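Local coordinates for protein aminofutalosine deaminase (PDB 7LKK) that deaminates aminofutalosine in the menaquinone pathway of Helicobacter pylori, as an iron-bound member of the amidohydrolase family, at residues C31-E35 with K398-I402; C114-Q119 with I141-L145. All coordinates share one frame; numbering follows the deposited sequence.

Contact 1 (C31-E35 with K398-I402)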
ATOM      1  N   CYS A  31     -18.785   7.201 -14.080  1.00 28.47           N
ATOM      2  CA  CYS A  31     -18.409   7.277 -12.667  1.00 24.27           C
ATOM      3  C   CYS A  31     -19.104   8.454 -11.983  1.00 27.69           C
ATOM      4  O   CYS A  31     -18.479   9.276 -11.312  1.00 25.32           O
ATOM      5  CB  CYS A  31     -16.889   7.351 -12.507  1.00 30.89           C
ATOM      6  SG  CYS A  31     -16.266   6.481 -11.065  1.00 41.83           S
ATOM      7  N   GLU A  32     -20.422   8.518 -12.160  1.00 23.70           N
ATOM      8  CA  GLU A  32     -21.214   9.621 -11.635  1.00 24.29           C
ATOM      9  C   GLU A  32     -21.232   9.619 -10.111  1.00 23.00           C
ATOM     10  O   GLU A  32     -21.359   8.568  -9.475  1.00 20.49           O
ATOM     11  CB  GLU A  32     -22.642   9.533 -12.168  1.00 22.03           C
ATOM     12  CG  GLU A  32     -23.258  10.861 -12.546  1.00 26.24           C
ATOM     13  CD  GLU A  32     -24.528  10.686 -13.353  1.00 24.59           C
ATOM     14  OE1 GLU A  32     -24.511   9.880 -14.306  1.00 21.72           O
ATOM     15  OE2 GLU A  32     -25.539  11.344 -13.029  1.00 32.53           O
ATOM     16  N   VAL A  33     -21.095  10.807  -9.527  1.00 20.70           N
ATOM     17  CA  VAL A  33     -21.196  11.003  -8.086  1.00 18.67           C
ATOM     18  C   VAL A  33     -22.371  11.931  -7.822  1.00 22.16           C
ATOM     19  O   VAL A  33     -22.446  13.025  -8.394  1.00 24.37           O
ATOM     20  CB  VAL A  33     -19.900  11.580  -7.490  1.00 19.84           C
ATOM     21  CG1 VAL A  33     -20.082  11.856  -6.006  1.00 20.93           C
ATOM     22  CG2 VAL A  33     -18.738  10.620  -7.717  1.00 20.04           C
ATOM     23  N   LEU A  34     -23.283  11.499  -6.958  1.00 24.54           N
ATOM     24  CA  LEU A  34     -24.498  12.241  -6.664  1.00 25.03           C
ATOM     25  C   LEU A  34     -24.589  12.512  -5.169  1.00 25.63           C
ATOM     26  O   LEU A  34     -24.192  11.676  -4.351  1.00 24.04           O
ATOM     27  CB  LEU A  34     -25.736  11.478  -7.142  1.00 26.36           C
ATOM     28  CG  LEU A  34     -25.798  11.275  -8.657  1.00 26.04           C
ATOM     29  CD1 LEU A  34     -26.888  10.281  -9.032  1.00 26.47           C
ATOM     30  CD2 LEU A  34     -26.013  12.608  -9.358  1.00 26.92           C
ATOM     31  N   GLU A  35     -25.103  13.686  -4.823  1.00 27.35           N
ATOM     32  CA  GLU A  35     -25.203  14.119  -3.437  1.00 25.84           C
ATOM     33  C   GLU A  35     -26.633  13.961  -2.937  1.00 21.13           C
ATOM     34  O   GLU A  35     -27.588  14.285  -3.648  1.00 22.80           O
ATOM     35  CB  GLU A  35     -24.746  15.572  -3.287  1.00 29.98           C
ATOM     36  CG  GLU A  35     -23.303  15.803  -3.720  1.00 35.22           C
ATOM     37  CD  GLU A  35     -22.854  17.239  -3.535  1.00 42.06           C
ATOM     38  OE1 GLU A  35     -23.680  18.155  -3.737  1.00 47.29           O
ATOM     39  OE2 GLU A  35     -21.673  17.452  -3.186  1.00 35.17           O
ATOM     40  N   LYS A 398     -17.365  16.786  -3.889  1.00 25.80           N
ATOM     41  CA  LYS A 398     -17.771  15.979  -5.037  1.00 31.52           C
ATOM     42  C   LYS A 398     -16.569  15.468  -5.823  1.00 28.69           C
ATOM     43  O   LYS A 398     -16.507  14.286  -6.185  1.00 29.00           O
ATOM     44  CB  LYS A 398     -18.692  16.801  -5.939  1.00 30.57           C
ATOM     45  CG  LYS A 398     -19.681  15.988  -6.748  1.00 31.92           C
ATOM     46  CD  LYS A 398     -20.517  16.903  -7.629  1.00 37.40           C
ATOM     47  CE  LYS A 398     -21.686  16.166  -8.253  1.00 41.16           C
ATOM     48  NZ  LYS A 398     -22.584  17.089  -8.999  1.00 42.86           N
ATOM     49  N   GLU A 399     -15.597  16.341  -6.094  1.00 23.95           N
ATOM     50  CA  GLU A 399     -14.468  15.950  -6.928  1.00 27.11           C
ATOM     51  C   GLU A 399     -13.437  15.113  -6.177  1.00 26.68           C
ATOM     52  O   GLU A 399     -12.632  14.428  -6.816  1.00 25.33           O
ATOM     53  CB  GLU A 399     -13.806  17.185  -7.541  1.00 31.36           C
ATOM     54  CG  GLU A 399     -13.068  18.071  -6.561  1.00 32.67           C
ATOM     55  CD  GLU A 399     -11.802  18.652  -7.160  1.00 40.76           C
ATOM     56  OE1 GLU A 399     -11.814  18.986  -8.366  1.00 48.58           O
ATOM     57  OE2 GLU A 399     -10.795  18.768  -6.430  1.00 36.22           O
ATOM     58  N   GLN A 400     -13.435  15.158  -4.845  1.00 23.63           N
ATOM     59  CA  GLN A 400     -12.524  14.351  -4.043  1.00 23.90           C
ATOM     60  C   GLN A 400     -13.173  13.077  -3.515  1.00 23.70           C
ATOM     61  O   GLN A 400     -12.472  12.248  -2.923  1.00 23.85           O
ATOM     62  CB  GLN A 400     -11.990  15.167  -2.858  1.00 24.36           C
ATOM     63  CG  GLN A 400     -11.057  16.310  -3.232  1.00 24.89           C
ATOM     64  CD  GLN A 400      -9.626  15.858  -3.425  1.00 19.44           C
ATOM     65  OE1 GLN A 400      -9.087  15.102  -2.616  1.00 17.97           O
ATOM     66  NE2 GLN A 400      -8.996  16.325  -4.496  1.00 19.98           N
ATOM     67  N   ALA A 401     -14.481  12.903  -3.730  1.00 19.18           N
ATOM     68  CA  ALA A 401     -15.237  11.866  -3.034  1.00 21.83           C
ATOM     69  C   ALA A 401     -14.688  10.473  -3.320  1.00 18.50           C
ATOM     70  O   ALA A 401     -14.519   9.661  -2.404  1.00 17.73           O
ATOM     71  CB  ALA A 401     -16.715  11.950  -3.424  1.00 21.04           C
ATOM     72  N   ILE A 402     -14.422  10.172  -4.593  1.00 18.58           N
ATOM     73  CA  ILE A 402     -13.992   8.826  -4.964  1.00 18.14           C
ATOM     74  C   ILE A 402     -12.612   8.522  -4.389  1.00 16.63           C
ATOM     75  O   ILE A 402     -12.376   7.434  -3.850  1.00 18.45           O
ATOM     76  CB  ILE A 402     -14.019   8.661  -6.493  1.00 17.35           C
ATOM     77  CG1 ILE A 402     -15.462   8.583  -6.994  1.00 19.55           C
ATOM     78  CG2 ILE A 402     -13.237   7.423  -6.915  1.00 15.46           C
ATOM     79  CD1 ILE A 402     -15.599   8.805  -8.480  1.00 21.28           C
TER

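Contact 2 (C114-Q119 with I141-L145)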
ATOM      1  N   CYS A 114      -7.961 -26.440   6.002  1.00 38.02           N
ATOM      2  CA  CYS A 114      -8.203 -25.264   5.172  1.00 39.97           C
ATOM      3  C   CYS A 114      -9.389 -24.420   5.616  1.00 36.94           C
ATOM      4  O   CYS A 114      -9.420 -23.219   5.328  1.00 34.72           O
ATOM      5  CB  CYS A 114      -8.431 -25.700   3.717  1.00 34.39           C
ATOM      6  SG  CYS A 114      -7.805 -24.572   2.466  1.00 49.24           S
ATOM      7  N   GLN A 115     -10.362 -25.014   6.309  1.00 34.75           N
ATOM      8  CA  GLN A 115     -11.671 -24.381   6.449  1.00 36.12           C
ATOM      9  C   GLN A 115     -11.610 -23.121   7.306  1.00 36.33           C
ATOM     10  O   GLN A 115     -12.323 -22.147   7.035  1.00 35.61           O
ATOM     11  CB  GLN A 115     -12.672 -25.382   7.024  1.00 32.85           C
ATOM     12  CG  GLN A 115     -12.770 -26.677   6.226  1.00 29.61           C
ATOM     13  CD  GLN A 115     -13.090 -26.444   4.760  1.00 33.17           C
ATOM     14  OE1 GLN A 115     -12.201 -26.466   3.906  1.00 33.32           O
ATOM     15  NE2 GLN A 115     -14.364 -26.222   4.459  1.00 31.23           N
ATOM     16  N   GLY A 116     -10.771 -23.120   8.345  1.00 35.24           N
ATOM     17  CA  GLY A 116     -10.678 -21.949   9.203  1.00 35.80           C
ATOM     18  C   GLY A 116     -10.226 -20.712   8.450  1.00 35.55           C
ATOM     19  O   GLY A 116     -10.813 -19.635   8.588  1.00 33.14           O
ATOM     20  N   ALA A 117      -9.176 -20.851   7.640  1.00 30.11           N
ATOM     21  CA  ALA A 117      -8.687 -19.717   6.865  1.00 31.51           C
ATOM     22  C   ALA A 117      -9.674 -19.301   5.781  1.00 29.91           C
ATOM     23  O   ALA A 117      -9.757 -18.114   5.445  1.00 28.94           O
ATOM     24  CB  ALA A 117      -7.328 -20.050   6.254  1.00 29.44           C
ATOM     25  N   ILE A 118     -10.428 -20.253   5.224  1.00 31.21           N
ATOM     26  CA  ILE A 118     -11.388 -19.922   4.173  1.00 30.93           C
ATOM     27  C   ILE A 118     -12.547 -19.110   4.740  1.00 34.63           C
ATOM     28  O   ILE A 118     -13.020 -18.153   4.114  1.00 29.79           O
ATOM     29  CB  ILE A 118     -11.880 -21.202   3.473  1.00 29.61           C
ATOM     30  CG1 ILE A 118     -10.732 -21.879   2.724  1.00 33.85           C
ATOM     31  CG2 ILE A 118     -13.010 -20.885   2.504  1.00 25.50           C
ATOM     32  CD1 ILE A 118     -11.111 -23.203   2.104  1.00 32.30           C
ATOM     33  N   GLN A 119     -13.031 -19.477   5.930  1.00 36.86           N
ATOM     34  CA  GLN A 119     -14.087 -18.694   6.566  1.00 33.98           C
ATOM     35  C   GLN A 119     -13.608 -17.286   6.895  1.00 32.70           C
ATOM     36  O   GLN A 119     -14.336 -16.310   6.680  1.00 33.03           O
ATOM     37  CB  GLN A 119     -14.567 -19.391   7.837  1.00 35.14           C
ATOM     38  CG  GLN A 119     -15.433 -20.615   7.609  1.00 38.18           C
ATOM     39  CD  GLN A 119     -15.577 -21.457   8.861  1.00 46.61           C
ATOM     40  OE1 GLN A 119     -15.599 -20.934   9.976  1.00 47.06           O
ATOM     41  NE2 GLN A 119     -15.673 -22.770   8.685  1.00 39.43           N
ATOM     42  N   ILE A 141     -12.514 -27.381  -2.534  1.00 30.88           N
ATOM     43  CA  ILE A 141     -12.511 -27.469  -1.077  1.00 30.85           C
ATOM     44  C   ILE A 141     -13.193 -26.259  -0.442  1.00 32.63           C
ATOM     45  O   ILE A 141     -13.701 -26.351   0.683  1.00 33.99           O
ATOM     46  CB  ILE A 141     -11.064 -27.650  -0.574  1.00 32.52           C
ATOM     47  CG1 ILE A 141     -10.504 -28.987  -1.063  1.00 33.50           C
ATOM     48  CG2 ILE A 141     -10.984 -27.598   0.946  1.00 39.11           C
ATOM     49  CD1 ILE A 141      -9.049 -29.204  -0.717  1.00 39.51           C
ATOM     50  N   GLU A 142     -13.257 -25.134  -1.149  1.00 30.78           N
ATOM     51  CA  GLU A 142     -13.872 -23.923  -0.621  1.00 33.62           C
ATOM     52  C   GLU A 142     -15.341 -23.778  -0.998  1.00 28.40           C
ATOM     53  O   GLU A 142     -15.999 -22.860  -0.500  1.00 30.95           O
ATOM     54  CB  GLU A 142     -13.106 -22.689  -1.110  1.00 27.12           C
ATOM     55  CG  GLU A 142     -13.402 -22.323  -2.556  1.00 26.83           C
ATOM     56  CD  GLU A 142     -12.495 -23.039  -3.534  1.00 30.63           C
ATOM     57  OE1 GLU A 142     -11.593 -22.383  -4.098  1.00 30.51           O
ATOM     58  OE2 GLU A 142     -12.680 -24.259  -3.737  1.00 29.57           O
ATOM     59  N   VAL A 143     -15.864 -24.653  -1.862  1.00 31.43           N
ATOM     60  CA  VAL A 143     -17.198 -24.452  -2.426  1.00 32.74           C
ATOM     61  C   VAL A 143     -18.269 -24.515  -1.342  1.00 32.98           C
ATOM     62  O   VAL A 143     -19.212 -23.715  -1.337  1.00 29.39           O
ATOM     63  CB  VAL A 143     -17.464 -25.480  -3.543  1.00 32.06           C
ATOM     64  CG1 VAL A 143     -18.902 -25.381  -4.030  1.00 27.82           C
ATOM     65  CG2 VAL A 143     -16.496 -25.266  -4.696  1.00 29.93           C
ATOM     66  N   ASN A 144     -18.152 -25.473  -0.418  1.00 33.33           N
ATOM     67  CA  ASN A 144     -19.178 -25.650   0.609  1.00 31.10           C
ATOM     68  C   ASN A 144     -19.361 -24.384   1.437  1.00 32.21           C
ATOM     69  O   ASN A 144     -20.489 -23.924   1.652  1.00 32.31           O
ATOM     70  CB  ASN A 144     -18.824 -26.836   1.504  1.00 35.15           C
ATOM     71  CG  ASN A 144     -19.142 -28.169   0.856  1.00 40.95           C
ATOM     72  OD1 ASN A 144     -19.865 -28.231  -0.140  1.00 38.18           O
ATOM     73  ND2 ASN A 144     -18.599 -29.246   1.414  1.00 46.07           N
ATOM     74  N   LEU A 145     -18.258 -23.809   1.918  1.00 32.82           N
ATOM     75  CA  LEU A 145     -18.350 -22.592   2.717  1.00 30.43           C
ATOM     76  C   LEU A 145     -18.894 -21.430   1.894  1.00 30.78           C
ATOM     77  O   LEU A 145     -19.676 -20.615   2.396  1.00 30.94           O
ATOM     78  CB  LEU A 145     -16.981 -22.251   3.303  1.00 30.06           C
ATOM     79  CG  LEU A 145     -16.489 -23.213   4.385  1.00 33.82           C
ATOM     80  CD1 LEU A 145     -15.066 -22.881   4.803  1.00 34.86           C
ATOM     81  CD2 LEU A 145     -17.424 -23.182   5.585  1.00 37.47           C
TER

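Contact 1 (C31-E35 with K398-I402)
Val33 and Lys398 bury the most surface here, where the short strand 33-34 meets the chain leading into helix 401-408 in the beta-rich part of this amidohydrolase, beside its TIM-barrel domain. Val33 points toward residues 398-402 and splits its two methyls between partners. CG1, anti to the backbone N (chi1 176°), meets both Ala401 and the lysine chain, 4.2 Å from Ala401 CB and from Lys398 CG. CG2 takes the other direction and lies 3.7 Å from Ile402 CD1, the two side chains crossing at a slant. Ile402, third in buried area, reaches out with its CG1 branch, whose terminal CD1 is shared between Val33 and Cys31; Cys31 SG sits 3.5 Å from that methyl. Phe25 of the neighbouring strand 23-25 touches Val33, Ala401 and Ile402, and Leu361 of helix 353-364 packs on both Cys31 and Ile402, so the apolar cluster continues into the fold. At the exposed end Lys398 runs fully extended past the strand. Lys398 NZ stays 5.5 Å from Glu35 OE1, too far for a salt bridge, and no hydrogen bond joins the two segments. The lysine's closest approach is made by a methylene: CE lies 3.2 Å from Val33 O.

Contact 2 (C114-Q119 with I141-L145)
Leu145 pushes its two methyls against helix 115-127 from the short helix 143-147, a packing of neighbouring helical segments on the outside of the TIM barrel, joined in sequence through barrel strand 130-137. The apolar core pairs Leu145 with Ile118: Leu145 CD1 lies 3.7 Å from Ile118 CG2, the side chains meeting aslant. The other branch of Ile118 ends in CD1, which comes within 3.8 Å of Glu142 CB, an atom that CG2 also touches. Cys114 adds a looser contact, its CB 4.2 Å from Ile141 CG2. Two glutamines supply mixed contacts through their aliphatic parts and amides. Gln119 stays extended and crosses Leu145 at about a right angle, with CG 3.6 Å from CD1 of Leu145 and its NE2 near CD2. Gln115 instead folds at chi2 (-55°), which brings its amide between Ile141 and Leu145. No hydrogen bond spans the segments; the polar end of Glu142 turns away, and OE2 bonds to Ser137 OG. Phe82 and Glu83, which follow the iron ligand His81, also touch the Glu142 side chain, placing this packing close to the metal site. The Gln115 amide packs against side chains at both its ends: OE1 is 3.4 Å from Ile141 CG2, and NE2 is 3.4 Å from Leu145 CD1.

Contact 1 and contact 2 are separate packing sites, their centres 37 Å apart and their nearest atoms about 26 Å apart. Contact 1 spans long range, bringing together segments 363 residues apart in sequence, whereas contact 2 joins segments only 22 residues apart and falls within that long span. They also differ in their relation to catalysis. Contact 1 lies away from the active site, but next to the dimer partner: Gln400 NE2 hydrogen-bonds to Tyr93 O of the second subunit. Contact 2 lies near the site, the side chain of Glu142 being about 6 Å from that of His81, about 9 Å from the bound methylthio-coformycin and about 11 Å from the iron.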